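Alpha-L-rhamnosidase (Aspergillus terreus, PDB 6GSZ) probably hydrolyses terminal non-reducing alpha-L-rhamnose residues in alpha-L-rhamnosides. Local coordinates at residues Trp448-Arg451 with Gly452-Ser456. Sequence-based numbering, arbitrary orientation.
Sequences WSMR and GNFFS. With EDO (1,2-ethanediol), chain B.
Met-450 and Phe-454 meet in a local, buried contact at the C-terminal end of helix 437-453, where the chain leaves its last turn for a loop. The methyl CE of Met-450 sits 3.8 Å from the centroid of the Phe-454 ring and only 5° off its normal, a CH-pi contact over the middle of one face. Met-450 SD stands above the same face but farther off, 4.8 Å from the Phe-454 centroid, a more distant Met-aromatic contact. The path is set by torsions: CG lies anti to the backbone N (chi1 175°) and the chain runs on extended, carrying the methyl across the ring, while Met-450 CG touches Phe-454 CD1 at 3.7 Å. An unbranched thioether suits this place because its slim chain can bring the methyl over the ring. The small Ala-481 of helix 471-484 touches both side chains, and Phe-490 stacks with the Phe-454 ring.

Gly-452 N still bonds Trp-448 O at 3.0 Å, but the i to i+4 bonds to Ser-449 O and Met-450 O are weak, and Asn-453 N makes a better bond to Met-450 O, three residues back, at 3.2 Å. Asn-453 compensates with its amide: ND2 donates to Ser-449 O at 3.0 Å, in the carbonyl plane and on a lone pair, so a short polar side chain satisfies a carbonyl the backbone grips poorly. The amide's other bonds, OD1 to Thr-459 and ND2 to Asn-760 O, fix its rotation. Ser-449, small enough for its buried place, accepts from Thr-738 N at OG, which is also hydrogen-bonded to Asn-760 OD1.

Phe-454 is the first residue with non-helical phi/psi. The whole is a helix C-terminus with an i to i+3 bond in its last turn and an i to i+4 Met-aromatic pair, within the six-hairpin glycosidase domain.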
loop_
_atom_site.group_PDB
_atom_site.type_symbol
_atom_site.label_atom_id
_atom_site.label_comp_id
_atom_site.label_asym_id
_atom_site.label_seq_id
_atom_site.Cartn_x
_atom_site.Cartn_y
_atom_site.Cartn_z
ATOM N N TRP A 448 -1.270 3.162 11.204
ATOM C CA TRP A 448 -1.531 1.758 11.407
ATOM C C TRP A 448 -2.580 1.199 10.431
ATOM O O TRP A 448 -2.465 0.001 10.063
ATOM C CB TRP A 448 -1.914 1.483 12.868
ATOM C CG TRP A 448 -0.719 1.406 13.760
ATOM C CD1 TRP A 448 -0.263 2.362 14.623
ATOM C CD2 TRP A 448 0.154 0.270 13.955
ATOM N NE1 TRP A 448 0.844 1.921 15.285
ATOM C CE2 TRP A 448 1.076 0.611 14.966
ATOM C CE3 TRP A 448 0.190 -1.040 13.452
ATOM C CZ2 TRP A 448 2.093 -0.247 15.390
ATOM C CZ3 TRP A 448 1.155 -1.909 13.902
ATOM C CH2 TRP A 448 2.103 -1.516 14.848
ATOM N N SER A 449 -3.608 1.978 10.062
ATOM C CA SER A 449 -4.548 1.517 9.056
ATOM C C SER A 449 -3.874 1.358 7.680
ATOM O O SER A 449 -4.225 0.456 6.881
ATOM C CB SER A 449 -5.809 2.330 8.996
ATOM O OG SER A 449 -6.650 2.031 10.090
ATOM N N MET A 450 -2.933 2.246 7.356
ATOM C CA MET A 450 -2.181 2.103 6.139
ATOM C C MET A 450 -1.340 0.807 6.182
ATOM O O MET A 450 -1.325 0.037 5.193
ATOM C CB MET A 450 -1.320 3.340 5.844
ATOM C CG MET A 450 -0.419 3.134 4.609
ATOM S SD MET A 450 0.222 4.648 4.026
ATOM C CE MET A 450 1.008 3.999 2.547
ATOM N N ARG A 451 -0.605 0.635 7.273
ATOM C CA ARG A 451 0.192 -0.587 7.415
ATOM C C ARG A 451 -0.670 -1.850 7.266
ATOM O O ARG A 451 -0.252 -2.824 6.621
ATOM C CB ARG A 451 0.874 -0.612 8.780
ATOM C CG ARG A 451 1.987 0.402 8.927
ATOM C CD ARG A 451 2.422 0.538 10.369
ATOM N NE ARG A 451 3.567 1.402 10.504
ATOM C CZ ARG A 451 4.075 1.811 11.678
ATOM N NH1 ARG A 451 3.405 1.596 12.812
ATOM N NH2 ARG A 451 5.222 2.478 11.682
ATOM N N GLY A 452 -1.891 -1.834 7.801
ATOM C CA GLY A 452 -2.663 -3.018 7.779
ATOM C C GLY A 452 -3.180 -3.388 6.386
ATOM O O GLY A 452 -3.490 -4.561 6.113
ATOM N N ASN A 453 -3.329 -2.373 5.534
ATOM C CA ASN A 453 -4.019 -2.474 4.276
ATOM C C ASN A 453 -3.128 -2.232 3.045
ATOM O O ASN A 453 -3.648 -2.241 1.912
ATOM C CB ASN A 453 -5.208 -1.540 4.264
ATOM C CG ASN A 453 -6.315 -2.025 5.167
ATOM O OD1 ASN A 453 -6.939 -3.061 4.863
ATOM N ND2 ASN A 453 -6.568 -1.324 6.274
ATOM N N PHE A 454 -1.814 -2.116 3.223
ATOM C CA PHE A 454 -0.877 -2.149 2.095
ATOM C C PHE A 454 -0.180 -3.503 2.176
ATOM O O PHE A 454 0.882 -3.636 2.750
ATOM C CB PHE A 454 0.049 -0.929 2.123
ATOM C CG PHE A 454 -0.521 0.296 1.442
ATOM C CD1 PHE A 454 -1.682 0.915 1.895
ATOM C CD2 PHE A 454 0.046 0.737 0.259
ATOM C CE1 PHE A 454 -2.193 2.032 1.234
ATOM C CE2 PHE A 454 -0.487 1.843 -0.396
ATOM C CZ PHE A 454 -1.624 2.431 0.062
ATOM N N PHE A 455 -0.927 -4.522 1.744
ATOM C CA PHE A 455 -0.522 -5.940 1.944
ATOM C C PHE A 455 -0.561 -6.612 0.576
ATOM O O PHE A 455 -1.581 -7.257 0.270
ATOM C CB PHE A 455 -1.489 -6.615 2.914
ATOM C CG PHE A 455 -0.993 -7.881 3.575
ATOM C CD1 PHE A 455 -0.958 -9.099 2.885
ATOM C CD2 PHE A 455 -0.528 -7.867 4.882
ATOM C CE1 PHE A 455 -0.499 -10.245 3.492
ATOM C CE2 PHE A 455 -0.079 -9.033 5.483
ATOM C CZ PHE A 455 -0.056 -10.210 4.796
ATOM N N SER A 456 0.474 -6.372 -0.245
ATOM C CA SER A 456 0.633 -6.793 -1.690
ATOM C C SER A 456 -0.192 -5.851 -2.602
ATOM O O SER A 456 0.340 -5.362 -3.580
ATOM C CB SER A 456 0.366 -8.312 -1.943
ATOM O OG SER A 456 0.720 -8.627 -3.241
HETATM C C1 EDO B . 3.719 -4.587 -5.007
HETATM O O1 EDO B . 2.956 -5.587 -4.240
HETATM C C2 EDO B . 5.151 -4.371 -4.506
HETATM O O2 EDO B . 5.284 -3.267 -3.516
#